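Ferredoxin--NADP reductase, apicoplast (Plasmodium falciparum, PDB 3JQQ) catalyses FAD-dependent electron transfer between NADP(H) and ferredoxin in the apicoplast, where it may support the last step of isoprenoid precursor biosynthesis. Local coordinates at residues L26-P32 / N219-Y225. The protein carries 1 engineered substitution. Numbering follows the deposited sequence.
Sequences LVRPNSP and NEDSILY
This is a polar loop-to-loop contact across the interface between the FAD-binding and NADP-binding domains of a plant-type ferredoxin-NADP reductase. It sits between the two nucleotide sites, the side chain of Leu224 about 7 Å from bound FAD and that of Ser222 about 7 Å from bound adenosine-2'-5'-diphosphate. The two segments run antiparallel, with CA atoms 4.7 Å apart at Arg28 and Asp221 and 6.0 Å at Leu26 and Leu224. Residues 28-31 form a type I turn, with Pro29, whose fixed phi suits the first corner, at its second position; residues 220-222 make one 3-10 turn. Arg28 N donates to Asp221 O (3.0 Å). The arginine side chain, long enough to reach along the opposite backbone, folds back (chi1 m, chi2 t, chi3 m) so that its NH2 bonds both Glu220 O (2.8 Å) and Ile223 O (2.9 Å). Arg28 NE and Asp221 OD1, 4.1 Å apart, are bridged by a water. Asp221 OD2 accepts Asn30 N (2.8 Å), and Asn219 ND2 returns a bond to Asn30 O (2.9 Å). The small hydroxyls Ser31 OG and Ser222 OG meet at 2.8 Å. At the other end the contact turns apolar: Val27 CG1 packs on Leu224 CD2 (3.7 Å), and Leu26 CD1 makes a CH-pi contact over the Tyr225 ring, 4.1 Å from its centroid. Tyr225, with positive phi (62°), stands at the N-cap position just before helix 226-235, and its OH hydrogen-bonds Ser106 OG and His37 ND1. Strand 35-41 backs Leu26, Val27 and Leu224 through Val35, while Ile223 rests on strands 211-217 and 240-246 of the parallel sheet.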
# COMPACT_ATOMS: atom_id res chain seq x y z
N LEU B 26 10.41 14.58 -10.02
CA LEU B 26 9.85 15.44 -8.98
C LEU B 26 10.66 15.50 -7.69
O LEU B 26 10.50 16.42 -6.89
CB LEU B 26 8.42 15.01 -8.64
CG LEU B 26 7.27 15.76 -9.31
CD1 LEU B 26 5.93 15.27 -8.78
CD2 LEU B 26 7.42 17.26 -9.10
N VAL B 27 11.51 14.51 -7.48
CA VAL B 27 12.34 14.48 -6.28
C VAL B 27 13.77 14.92 -6.57
O VAL B 27 14.17 15.06 -7.73
CB VAL B 27 12.36 13.09 -5.62
CG1 VAL B 27 10.99 12.76 -5.04
CG2 VAL B 27 12.82 12.03 -6.61
N ARG B 28 14.53 15.14 -5.51
CA ARG B 28 15.90 15.58 -5.62
C ARG B 28 16.84 14.47 -5.14
O ARG B 28 16.39 13.55 -4.45
CB ARG B 28 16.08 16.90 -4.88
CG ARG B 28 15.28 18.03 -5.53
CD ARG B 28 14.93 19.17 -4.59
NE ARG B 28 14.03 18.76 -3.51
CZ ARG B 28 12.74 18.45 -3.68
NH1 ARG B 28 12.20 18.48 -4.89
NH2 ARG B 28 12.01 18.09 -2.64
N PRO B 29 18.12 14.54 -5.51
CA PRO B 29 19.08 13.43 -5.41
C PRO B 29 19.09 12.63 -4.11
O PRO B 29 19.25 11.41 -4.15
CB PRO B 29 20.43 14.13 -5.62
CG PRO B 29 20.11 15.27 -6.51
CD PRO B 29 18.74 15.75 -6.09
N ASN B 30 18.93 13.30 -2.97
CA ASN B 30 18.97 12.59 -1.69
C ASN B 30 17.72 11.75 -1.40
O ASN B 30 17.63 11.10 -0.36
CB ASN B 30 19.24 13.56 -0.53
CG ASN B 30 20.67 14.07 -0.51
OD1 ASN B 30 20.94 15.18 -0.05
ND2 ASN B 30 21.60 13.25 -1.01
N SER B 31 16.77 11.76 -2.33
CA SER B 31 15.56 10.96 -2.19
C SER B 31 15.81 9.52 -2.63
O SER B 31 16.50 9.29 -3.62
CB SER B 31 14.41 11.56 -3.00
OG SER B 31 13.20 10.84 -2.80
N PRO B 32 15.26 8.55 -1.89
CA PRO B 32 15.34 7.14 -2.27
C PRO B 32 14.23 6.78 -3.25
O PRO B 32 14.17 5.66 -3.75
CB PRO B 32 15.14 6.41 -0.95
CG PRO B 32 14.27 7.32 -0.15
CD PRO B 32 14.66 8.72 -0.55
N ASN B 219 12.41 12.55 3.43
CA ASN B 219 13.32 13.64 3.75
C ASN B 219 13.00 14.87 2.89
O ASN B 219 12.04 14.86 2.13
CB ASN B 219 14.77 13.21 3.56
CG ASN B 219 15.08 12.78 2.14
OD1 ASN B 219 14.29 13.01 1.23
ND2 ASN B 219 16.23 12.15 1.94
N GLU B 220 13.80 15.93 3.03
CA GLU B 220 13.58 17.17 2.28
C GLU B 220 13.54 16.95 0.77
O GLU B 220 12.74 17.58 0.06
CB GLU B 220 14.65 18.21 2.62
CG GLU B 220 14.69 18.64 4.09
CD GLU B 220 15.55 17.73 4.95
OE1 GLU B 220 15.81 16.57 4.53
OE2 GLU B 220 15.96 18.17 6.05
N ASP B 221 14.41 16.09 0.26
CA ASP B 221 14.49 15.85 -1.17
C ASP B 221 13.32 15.02 -1.69
O ASP B 221 13.18 14.81 -2.89
CB ASP B 221 15.81 15.17 -1.54
CG ASP B 221 16.98 16.14 -1.58
OD1 ASP B 221 16.86 17.25 -1.02
OD2 ASP B 221 18.03 15.78 -2.16
N SER B 222 12.47 14.56 -0.77
CA SER B 222 11.32 13.73 -1.14
C SER B 222 10.02 14.52 -1.18
O SER B 222 8.98 13.98 -1.54
CB SER B 222 11.19 12.54 -0.20
OG SER B 222 12.33 11.69 -0.28
N ILE B 223 10.08 15.80 -0.82
CA ILE B 223 8.91 16.66 -0.90
C ILE B 223 8.49 16.83 -2.35
O ILE B 223 9.25 17.34 -3.18
CB ILE B 223 9.17 18.05 -0.29
CG1 ILE B 223 9.60 17.92 1.17
CG2 ILE B 223 7.92 18.92 -0.40
CD1 ILE B 223 10.11 19.22 1.76
N LEU B 224 7.28 16.39 -2.67
CA LEU B 224 6.75 16.54 -4.01
C LEU B 224 6.17 17.94 -4.18
O LEU B 224 5.50 18.45 -3.29
CB LEU B 224 5.70 15.46 -4.28
CG LEU B 224 6.23 14.05 -4.02
CD1 LEU B 224 5.16 13.00 -4.26
CD2 LEU B 224 7.46 13.78 -4.88
N TYR B 225 6.45 18.56 -5.32
CA TYR B 225 5.95 19.90 -5.62
C TYR B 225 6.48 20.95 -4.63
O TYR B 225 5.77 21.86 -4.22
CB TYR B 225 4.43 19.92 -5.70
CG TYR B 225 3.88 19.09 -6.84
CD1 TYR B 225 4.06 19.48 -8.16
CD2 TYR B 225 3.20 17.90 -6.60
CE1 TYR B 225 3.57 18.72 -9.21
CE2 TYR B 225 2.71 17.13 -7.64
CZ TYR B 225 2.90 17.55 -8.95
OH TYR B 225 2.42 16.79 -9.99
O HOH W 1 9.01 18.49 -6.42
O HOH W 2 15.35 19.34 -1.47
O HOH W 3 20.55 16.78 -2.44